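Local coordinates for nitrogenase molybdenum-iron protein alpha chain (Clostridium pasteurianum, PDB 4WES) that forms, with the beta chain, the nitrogenase component that reduces dinitrogen to ammonium, carrying the molybdenum-iron-sulfur cofactor and sharing an [8Fe-7S] cluster, at residues G60-P65 / H187-T192; S181-H186 / C262-N267; N211-Y216 / Y268-M273. All coordinates share one frame; numbering follows the deposited sequence.

Following the chain from the N terminus, helix 54-63 comes first, and interaction 1 (60-65 with 187-192) closes a loop of 121 intervening residues by returning to it with helix 182-196. The start of that helix has by then opened interaction 2 (181-186 with 262-267), so the first two contacts cross. Interaction 3 (211-216 with 268-273) begins inside the span of interaction 2 and ends beyond it, crossing it in turn, whereas interactions 1 and 3 are in series. Helix 182-196 is common to interactions 1 and 2, and helix 263-277 to interactions 2 and 3. Together they tie helix 54-63 through two helices to strand 209-215, beside the cofactor.

Interaction 1 (G60-P65 / H187-T192). With ICS (iron-sulfur-molybdenum cluster with interstitial carbon), chain F.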
loop_
_atom_site.group_PDB
_atom_site.type_symbol
_atom_site.label_atom_id
_atom_site.label_comp_id
_atom_site.label_asym_id
_atom_site.label_seq_id
_atom_site.Cartn_x
_atom_site.Cartn_y
_atom_site.Cartn_z
ATOM N N GLY A 60 18.009 10.816 27.393
ATOM C CA GLY A 60 17.387 9.760 26.624
ATOM C C GLY A 60 16.958 8.563 27.442
ATOM O O GLY A 60 16.010 7.869 27.054
ATOM N N VAL A 61 17.651 8.315 28.550
ATOM C CA VAL A 61 17.490 7.098 29.327
ATOM C C VAL A 61 16.765 7.364 30.647
ATOM O O VAL A 61 15.611 6.971 30.817
ATOM C CB VAL A 61 18.841 6.355 29.517
ATOM C CG1 VAL A 61 18.692 5.191 30.478
ATOM C CG2 VAL A 61 19.364 5.904 28.151
ATOM N N VAL A 62 17.392 8.045 31.602
ATOM C CA VAL A 62 16.774 8.146 32.922
ATOM C C VAL A 62 15.609 9.118 32.979
ATOM O O VAL A 62 14.552 8.822 33.565
ATOM C CB VAL A 62 17.836 8.463 34.006
ATOM C CG1 VAL A 62 17.166 8.704 35.366
ATOM C CG2 VAL A 62 18.842 7.323 34.099
ATOM N N MET A 63 15.741 10.295 32.388
ATOM C CA MET A 63 14.760 11.365 32.606
ATOM C C MET A 63 13.593 11.363 31.616
ATOM O O MET A 63 12.446 11.608 32.015
ATOM C CB MET A 63 15.429 12.722 32.581
ATOM C CG MET A 63 16.379 12.923 33.738
ATOM S SD MET A 63 15.612 12.791 35.365
ATOM C CE MET A 63 14.353 14.054 35.229
ATOM N N GLY A 64 13.869 11.103 30.335
ATOM C CA GLY A 64 12.862 11.118 29.301
ATOM C C GLY A 64 11.547 10.418 29.625
ATOM O O GLY A 64 10.503 10.915 29.231
ATOM N N PRO A 65 11.603 9.252 30.276
ATOM C CA PRO A 65 10.347 8.561 30.548
ATOM C C PRO A 65 9.351 9.268 31.452
ATOM O O PRO A 65 8.210 8.844 31.519
ATOM C CB PRO A 65 10.791 7.236 31.144
ATOM C CG PRO A 65 12.170 7.029 30.560
ATOM C CD PRO A 65 12.753 8.394 30.564
ATOM N N HIS A 187 24.505 8.935 36.252
ATOM C CA HIS A 187 24.946 9.485 37.542
ATOM C C HIS A 187 24.466 10.943 37.672
ATOM O O HIS A 187 23.952 11.362 38.708
ATOM C CB HIS A 187 26.454 9.364 37.625
ATOM C CG HIS A 187 27.013 9.586 38.990
ATOM N ND1 HIS A 187 28.274 9.175 39.325
ATOM C CD2 HIS A 187 26.482 10.117 40.106
ATOM C CE1 HIS A 187 28.523 9.459 40.588
ATOM N NE2 HIS A 187 27.448 10.040 41.080
ATOM N N ILE A 188 24.645 11.714 36.607
ATOM C CA ILE A 188 24.230 13.107 36.584
ATOM C C ILE A 188 22.718 13.202 36.805
ATOM O O ILE A 188 22.236 14.059 37.587
ATOM C CB ILE A 188 24.660 13.751 35.244
ATOM C CG1 ILE A 188 26.189 13.887 35.202
ATOM C CG2 ILE A 188 24.012 15.128 35.054
ATOM C CD1 ILE A 188 26.775 14.065 33.811
ATOM N N ALA A 189 21.924 12.351 36.171
ATOM C CA ALA A 189 20.497 12.364 36.385
ATOM C C ALA A 189 20.165 12.025 37.829
ATOM O O ALA A 189 19.304 12.676 38.455
ATOM C CB ALA A 189 19.794 11.402 35.442
ATOM N N ASN A 190 20.783 10.971 38.355
ATOM C CA ASN A 190 20.457 10.530 39.706
ATOM C C ASN A 190 20.708 11.617 40.737
ATOM O O ASN A 190 19.956 11.749 41.697
ATOM C CB ASN A 190 21.266 9.283 40.116
ATOM C CG ASN A 190 20.667 7.939 39.647
ATOM O OD1 ASN A 190 20.473 7.058 40.466
ATOM N ND2 ASN A 190 20.385 7.801 38.357
ATOM N N ASN A 191 21.781 12.377 40.564
ATOM C CA ASN A 191 22.136 13.390 41.556
ATOM C C ASN A 191 21.004 14.393 41.706
ATOM O O ASN A 191 20.575 14.715 42.820
ATOM C CB ASN A 191 23.407 14.110 41.174
ATOM C CG ASN A 191 24.639 13.278 41.362
ATOM O OD1 ASN A 191 24.627 12.232 42.030
ATOM N ND2 ASN A 191 25.745 13.749 40.769
ATOM N N THR A 192 20.518 14.920 40.595
ATOM C CA THR A 192 19.479 15.953 40.634
ATOM C C THR A 192 18.120 15.376 40.998
ATOM O O THR A 192 17.347 15.988 41.747
ATOM C CB THR A 192 19.469 16.734 39.310
ATOM O OG1 THR A 192 20.675 17.495 39.235
ATOM C CG2 THR A 192 18.245 17.592 39.152
HETATM FE FE1 ICS F . 19.804 0.078 32.623
HETATM MO MO1 ICS F . 19.713 0.545 25.683
HETATM FE FE2 ICS F . 20.661 1.487 30.538
HETATM FE FE3 ICS F . 18.216 0.409 30.500
HETATM FE FE4 ICS F . 20.367 -1.146 30.387
HETATM FE FE5 ICS F . 20.365 -0.969 27.812
HETATM FE FE6 ICS F . 20.593 1.648 27.966
HETATM FE FE7 ICS F . 18.237 0.572 27.916
HETATM C CX ICS F . 19.759 0.294 29.219
HETATM S S1A ICS F . 21.902 -0.022 31.676
HETATM S S1B ICS F . 21.822 0.319 26.667
HETATM S S2A ICS F . 18.951 2.047 31.923
HETATM S S2B ICS F . 21.587 3.077 29.286
HETATM S S3A ICS F . 21.083 -2.744 29.004
HETATM S S3B ICS F . 18.854 2.437 26.830
HETATM S S4A ICS F . 18.481 -1.536 31.634
HETATM S S4B ICS F . 18.486 -1.216 26.619
HETATM S S5A ICS F . 16.436 0.699 29.180
#
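Val62 and Met63 of helix 54-63 meet helix 182-196 mainly through the methyl of Ala189. Before this meeting point, Val61 faces the iron-sulfur-molybdenum cluster. Its CG1 lies 3.5 Å from sulfur S2A and its CG2 3.7 Å from S3B, so both branches of the valine form part of the pocket wall while the residue itself makes no contact with 187-192. The helix widens into a pi-type turn over 60-63, and Val62 points at the other helix. Val62 CB and Val62 CG1 both come to 3.8 Å from Ala189 CB, which places the alanine methyl against the flank of the valine rather than at the end of one branch. A chi1 of 174° sets Val62 CG1 opposite the backbone N and swings that branch toward the amide of Asn190, whose ND2 is 4.5 Å away. That amide is engaged otherwise: Asn190 ND2 donates to His186 O and Ser265 O, linking its own helix to helix 263-277. The second branch, Val62 CG2, packs against the ring of His186, one turn earlier on helix 182-196. Met63 adds its CG, 4.1 Å from Ala189 CB. Bends at chi2 (-59°) and chi3 (-57°) fold the rest of the thioether chain, and its CE is turned away from the alanine. The interface is mostly apolar and small, burying 126 Å² over both sides, and its closest pair of CA atoms is Val62 and Ala189 at 6.6 Å. Val62 O is hydrogen-bonded to Thr241 OG1, and Met63 also packs on Val193. The contact lies between strand 169-172, whose Phe172 touches Met63, and helix 263-277 on the Asn190 side, with the neighbouring Val61 lining the cofactor pocket.

Interaction 2 (S181-H186 / C262-N267); sequences SQSAGH and CHRSIN. With ICS (iron-sulfur-molybdenum cluster with interstitial carbon), chain F; HCA (3-hydroxy-3-carboxy-adipic acid), chain E.
One water, between buried side chains, is gripped by three of them from both segments: Ser183 OG at 2.7 Å, His186 ND1 at 2.9 Å and Arg264 NE, which donates to it in the guanidinium plane. Two of the three have a further partner: Ser183 OG is hydrogen-bonded to His371, and Arg264 forms a salt bridge with Asp374. The water thus helps to set the rotation of the His186 ring, whose faces are held too. Ser265 CB sits over one face in a CH-pi contact, 3.7 Å from the centroid and 8° off the normal, while Gln182 O covers the opposite face near the rim. At the ring edge, NE2 points in plane toward cluster sulfur S2B, 3.2 Å away. Cys262 SG, anti to the backbone N, reaches iron FE1 at 2.3 Å. The same sulfur caps the N terminus of helix 263-277, accepting from Ser265 N at 161°. Gln182 NE2 donates to homocitrate O1 (2.9 Å). Segments 182-186 and 263-267 run in the same general direction, their axes inclined at 31°. With a cysteine ligand at one end of the cluster, homocitrate on molybdenum at the other and a histidine at a bridging sulfur between, this is the FeMo-cofactor site of the nitrogenase alpha subunit.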
loop_
_atom_site.group_PDB
_atom_site.type_symbol
_atom_site.label_atom_id
_atom_site.label_comp_id
_atom_site.label_asym_id
_atom_site.label_seq_id
_atom_site.Cartn_x
_atom_site.Cartn_y
_atom_site.Cartn_z
ATOM N N SER A 181 30.775 7.315 28.318
ATOM C CA SER A 181 29.661 6.519 27.882
ATOM C C SER A 181 28.359 7.112 28.424
ATOM O O SER A 181 28.354 8.142 29.111
ATOM C CB SER A 181 29.808 5.109 28.415
ATOM O OG SER A 181 29.697 5.146 29.845
ATOM N N GLN A 182 27.278 6.364 28.215
ATOM C CA GLN A 182 25.982 6.683 28.815
ATOM C C GLN A 182 26.025 6.719 30.335
ATOM O O GLN A 182 25.186 7.400 30.963
ATOM C CB GLN A 182 24.930 5.675 28.376
ATOM C CG GLN A 182 24.590 5.640 26.882
ATOM C CD GLN A 182 25.399 4.602 26.114
ATOM O OE1 GLN A 182 26.610 4.563 26.218
ATOM N NE2 GLN A 182 24.735 3.823 25.286
ATOM N N SER A 183 26.921 5.951 30.939
ATOM C CA SER A 183 26.950 5.831 32.385
ATOM C C SER A 183 27.010 7.178 33.118
ATOM O O SER A 183 26.292 7.367 34.112
ATOM C CB SER A 183 28.102 4.932 32.820
ATOM O OG SER A 183 28.213 4.938 34.222
ATOM N N ALA A 184 27.888 8.075 32.670
ATOM C CA ALA A 184 27.986 9.370 33.355
ATOM C C ALA A 184 26.632 10.073 33.410
ATOM O O ALA A 184 26.311 10.784 34.374
ATOM C CB ALA A 184 29.040 10.227 32.696
ATOM N N GLY A 185 25.863 9.928 32.335
ATOM C CA GLY A 185 24.541 10.529 32.301
ATOM C C GLY A 185 23.581 9.967 33.342
ATOM O O GLY A 185 22.783 10.699 33.906
ATOM N N HIS A 186 23.667 8.667 33.609
ATOM C CA HIS A 186 22.869 8.105 34.682
ATOM C C HIS A 186 23.203 8.801 35.991
ATOM O O HIS A 186 22.318 9.189 36.768
ATOM C CB HIS A 186 23.174 6.631 34.928
ATOM C CG HIS A 186 22.995 5.719 33.760
ATOM N ND1 HIS A 186 23.678 4.519 33.697
ATOM C CD2 HIS A 186 22.237 5.816 32.647
ATOM C CE1 HIS A 186 23.304 3.906 32.593
ATOM N NE2 HIS A 186 22.459 4.668 31.931
ATOM N N CYS A 262 17.590 -2.405 37.102
ATOM C CA CYS A 262 18.850 -2.002 36.497
ATOM C C CYS A 262 19.784 -1.451 37.574
ATOM O O CYS A 262 19.597 -0.310 38.041
ATOM C CB CYS A 262 18.653 -0.934 35.420
ATOM S SG CYS A 262 20.245 -0.414 34.806
ATOM N N HIS A 263 20.764 -2.249 37.991
ATOM C CA HIS A 263 21.701 -1.763 38.989
ATOM C C HIS A 263 22.480 -0.546 38.515
ATOM O O HIS A 263 22.640 0.445 39.243
ATOM C CB HIS A 263 22.658 -2.883 39.411
ATOM C CG HIS A 263 23.734 -2.427 40.335
ATOM N ND1 HIS A 263 25.009 -2.114 39.905
ATOM C CD2 HIS A 263 23.729 -2.208 41.677
ATOM C CE1 HIS A 263 25.728 -1.729 40.948
ATOM N NE2 HIS A 263 24.975 -1.762 42.039
ATOM N N ARG A 264 23.036 -0.610 37.303
ATOM C CA ARG A 264 23.956 0.404 36.863
ATOM C C ARG A 264 23.336 1.804 36.886
ATOM O O ARG A 264 23.967 2.764 37.333
ATOM C CB ARG A 264 24.454 0.061 35.431
ATOM C CG ARG A 264 25.440 1.032 34.821
ATOM C CD ARG A 264 26.796 1.091 35.491
ATOM N NE ARG A 264 26.842 1.958 36.667
ATOM C CZ ARG A 264 27.351 1.665 37.850
ATOM N NH1 ARG A 264 27.734 0.446 38.172
ATOM N NH2 ARG A 264 27.393 2.625 38.764
ATOM N N SER A 265 22.112 1.940 36.345
ATOM C CA SER A 265 21.579 3.265 36.142
ATOM C C SER A 265 21.011 3.910 37.399
ATOM O O SER A 265 20.894 5.136 37.434
ATOM C CB SER A 265 20.470 3.284 35.083
ATOM O OG SER A 265 19.309 2.580 35.522
ATOM N N ILE A 266 20.664 3.115 38.423
ATOM C CA ILE A 266 19.873 3.646 39.535
ATOM C C ILE A 266 20.459 3.375 40.887
ATOM O O ILE A 266 19.880 3.793 41.917
ATOM C CB ILE A 266 18.392 3.128 39.482
ATOM C CG1 ILE A 266 17.370 4.151 39.984
ATOM C CG2 ILE A 266 18.275 1.765 40.114
ATOM C CD1 ILE A 266 17.305 5.421 39.153
ATOM N N ASN A 267 21.572 2.642 40.968
ATOM C CA ASN A 267 22.110 2.273 42.273
ATOM C C ASN A 267 22.478 3.501 43.105
ATOM O O ASN A 267 22.472 3.435 44.335
ATOM C CB ASN A 267 23.290 1.283 42.214
ATOM C CG ASN A 267 24.594 1.882 41.707
ATOM O OD1 ASN A 267 25.493 2.115 42.516
ATOM N ND2 ASN A 267 24.708 2.105 40.406
HETATM FE FE1 ICS F . 19.804 0.078 32.623
HETATM MO MO1 ICS F . 19.713 0.545 25.683
HETATM FE FE2 ICS F . 20.661 1.487 30.538
HETATM FE FE3 ICS F . 18.216 0.409 30.500
HETATM FE FE4 ICS F . 20.367 -1.146 30.387
HETATM FE FE5 ICS F . 20.365 -0.969 27.812
HETATM FE FE6 ICS F . 20.593 1.648 27.966
HETATM FE FE7 ICS F . 18.237 0.572 27.916
HETATM C CX ICS F . 19.759 0.294 29.219
HETATM S S1A ICS F . 21.902 -0.022 31.676
HETATM S S1B ICS F . 21.822 0.319 26.667
HETATM S S2A ICS F . 18.951 2.047 31.923
HETATM S S2B ICS F . 21.587 3.077 29.286
HETATM S S3A ICS F . 21.083 -2.744 29.004
HETATM S S3B ICS F . 18.854 2.437 26.830
HETATM S S4A ICS F . 18.481 -1.536 31.634
HETATM S S4B ICS F . 18.486 -1.216 26.619
HETATM S S5A ICS F . 16.436 0.699 29.180
HETATM C C1 HCA E . 21.117 4.656 23.979
HETATM C C2 HCA E . 19.718 4.110 23.680
HETATM C C3 HCA E . 19.691 2.623 23.333
HETATM C C4 HCA E . 20.103 2.354 21.873
HETATM C C5 HCA E . 19.783 0.885 21.545
HETATM C C6 HCA E . 20.473 0.225 20.389
HETATM C C7 HCA E . 18.266 2.097 23.521
HETATM O O1 HCA E . 22.006 3.879 24.351
HETATM O O2 HCA E . 21.305 5.879 23.868
HETATM O O3 HCA E . 19.792 -0.565 19.666
HETATM O O4 HCA E . 21.687 0.455 20.187
HETATM O O5 HCA E . 18.119 1.080 24.234
HETATM O O6 HCA E . 17.340 2.658 22.918
HETATM O O7 HCA E . 20.576 1.901 24.176
HETATM O O HOH W 1 25.878 4.410 35.556
#

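Interaction 3 (N211-Y216 / Y268-M273)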
loop_
_atom_site.group_PDB
_atom_site.type_symbol
_atom_site.label_atom_id
_atom_site.label_comp_id
_atom_site.label_asym_id
_atom_site.label_seq_id
_atom_site.Cartn_x
_atom_site.Cartn_y
_atom_site.Cartn_z
ATOM N N ASN A 211 8.937 0.423 45.655
ATOM C CA ASN A 211 9.273 1.090 44.398
ATOM C C ASN A 211 10.036 0.116 43.514
ATOM O O ASN A 211 10.786 -0.704 44.018
ATOM C CB ASN A 211 10.197 2.269 44.589
ATOM C CG ASN A 211 9.616 3.393 45.425
ATOM O OD1 ASN A 211 8.416 3.701 45.367
ATOM N ND2 ASN A 211 10.490 3.988 46.255
ATOM N N VAL A 212 9.846 0.236 42.194
ATOM C CA VAL A 212 10.725 -0.425 41.250
ATOM C C VAL A 212 11.691 0.602 40.689
ATOM O O VAL A 212 11.291 1.544 40.012
ATOM C CB VAL A 212 9.988 -1.152 40.131
ATOM C CG1 VAL A 212 10.976 -1.965 39.282
ATOM C CG2 VAL A 212 8.899 -2.056 40.676
ATOM N N LEU A 213 12.955 0.467 41.055
ATOM C CA LEU A 213 13.995 1.407 40.653
ATOM C C LEU A 213 14.754 0.896 39.420
ATOM O O LEU A 213 15.133 -0.287 39.366
ATOM C CB LEU A 213 15.003 1.622 41.772
ATOM C CG LEU A 213 14.509 2.218 43.098
ATOM C CD1 LEU A 213 15.699 2.517 43.989
ATOM C CD2 LEU A 213 13.639 3.438 42.882
ATOM N N GLY A 214 15.044 1.797 38.484
ATOM C CA GLY A 214 15.815 1.417 37.306
ATOM C C GLY A 214 15.021 0.499 36.402
ATOM O O GLY A 214 15.497 -0.559 35.953
ATOM N N GLU A 215 13.807 0.918 36.119
ATOM C CA GLU A 215 12.894 0.207 35.248
ATOM C C GLU A 215 12.154 1.247 34.422
ATOM O O GLU A 215 11.552 2.173 34.992
ATOM C CB GLU A 215 11.921 -0.642 36.048
ATOM C CG GLU A 215 10.768 -1.166 35.241
ATOM C CD GLU A 215 11.167 -1.916 33.991
ATOM O OE1 GLU A 215 10.492 -1.732 32.951
ATOM O OE2 GLU A 215 12.153 -2.697 34.058
ATOM N N TYR A 216 12.200 1.103 33.086
ATOM C CA TYR A 216 11.819 2.195 32.197
ATOM C C TYR A 216 10.629 1.874 31.307
ATOM O O TYR A 216 10.304 2.604 30.398
ATOM C CB TYR A 216 13.057 2.695 31.452
ATOM C CG TYR A 216 14.140 3.064 32.431
ATOM C CD1 TYR A 216 14.111 4.282 33.089
ATOM C CD2 TYR A 216 15.153 2.186 32.738
ATOM C CE1 TYR A 216 15.040 4.611 34.039
ATOM C CE2 TYR A 216 16.121 2.509 33.680
ATOM C CZ TYR A 216 16.070 3.723 34.333
ATOM O OH TYR A 216 17.013 4.070 35.278
ATOM N N TYR A 268 22.807 4.604 42.435
ATOM C CA TYR A 268 23.134 5.850 43.136
ATOM C C TYR A 268 21.959 6.254 44.049
ATOM O O TYR A 268 22.131 6.485 45.260
ATOM C CB TYR A 268 23.433 6.993 42.161
ATOM C CG TYR A 268 24.339 6.583 41.009
ATOM C CD1 TYR A 268 25.721 6.615 41.116
ATOM C CD2 TYR A 268 23.788 6.193 39.792
ATOM C CE1 TYR A 268 26.522 6.203 40.057
ATOM C CE2 TYR A 268 24.581 5.783 38.753
ATOM C CZ TYR A 268 25.944 5.808 38.875
ATOM O OH TYR A 268 26.782 5.443 37.823
ATOM N N ILE A 269 20.773 6.334 43.461
ATOM C CA ILE A 269 19.529 6.619 44.204
ATOM C C ILE A 269 19.200 5.541 45.228
ATOM O O ILE A 269 18.774 5.861 46.347
ATOM C CB ILE A 269 18.376 6.907 43.234
ATOM C CG1 ILE A 269 18.458 8.352 42.748
ATOM C CG2 ILE A 269 17.020 6.653 43.864
ATOM C CD1 ILE A 269 17.623 8.650 41.534
ATOM N N ALA A 270 19.409 4.265 44.893
ATOM C CA ALA A 270 19.152 3.216 45.870
ATOM C C ALA A 270 19.980 3.430 47.124
ATOM O O ALA A 270 19.478 3.366 48.257
ATOM C CB ALA A 270 19.408 1.844 45.288
ATOM N N GLU A 271 21.269 3.688 46.939
ATOM C CA GLU A 271 22.164 3.959 48.061
ATOM C C GLU A 271 21.728 5.192 48.843
ATOM O O GLU A 271 21.690 5.180 50.089
ATOM C CB GLU A 271 23.579 4.165 47.553
ATOM C CG GLU A 271 24.312 2.966 46.981
ATOM C CD GLU A 271 25.679 3.313 46.371
ATOM O OE1 GLU A 271 26.061 4.515 46.341
ATOM O OE2 GLU A 271 26.380 2.388 45.919
ATOM N N MET A 272 21.468 6.275 48.131
ATOM C CA MET A 272 21.150 7.537 48.802
ATOM C C MET A 272 19.826 7.481 49.540
ATOM O O MET A 272 19.685 8.094 50.596
ATOM C CB MET A 272 21.209 8.722 47.838
ATOM C CG MET A 272 22.624 8.999 47.377
ATOM S SD MET A 272 22.842 10.474 46.366
ATOM C CE MET A 272 22.203 9.904 44.797
ATOM N N MET A 273 18.838 6.768 49.000
ATOM C CA MET A 273 17.568 6.616 49.700
ATOM C C MET A 273 17.743 5.806 50.981
ATOM O O MET A 273 17.077 6.064 51.987
ATOM C CB MET A 273 16.500 6.022 48.799
ATOM C CG MET A 273 16.042 6.966 47.721
ATOM S SD MET A 273 14.675 6.336 46.727
ATOM C CE MET A 273 13.317 6.545 47.870
#
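Ile269, Ala270 and Met273 are the residues through which helix 263-277 meets strand 209-215, Ile269 and Ala270 both packing on Leu213. The helix is kinked here, the N atoms of Tyr268 and Ile269 lacking bonds to the turn before; Ile269 N is instead hydrogen-bonded to Asn190 OD1 of helix 182-196. Ile269 gives its CG2 branch, 4.3 Å from Leu213 CD1. Ala270 comes closer: its CB is 4.0 Å from Leu213 CD1, and that methyl lies equally near Ala270 CA, so it rests against the helix backbone. Leu213 reaches there with CG anti to its carbonyl carbon (chi1 -62°) and an extended chi2. One turn on, Met273 brings its terminal methyl CE to 4.1 Å from Asn211 ND2, the two side chains crossing at about a right angle. This amide is held by Ala252 O and Asn258 OD1 on its nitrogen and by Asn237 ND2 on its oxygen, so the methionine methyl meets an amide hydrogen-bonded at both ends. The segment axes, 10.4 Å apart at closest, make an angle of 136°. This part of helix 263-277 packs on the parallel sheet in which strand 209-215 lies between strands 235-239 and 257-260, as in an alpha/beta layered domain, and Tyr268, Ile269 and Met272 also touch helix 182-196.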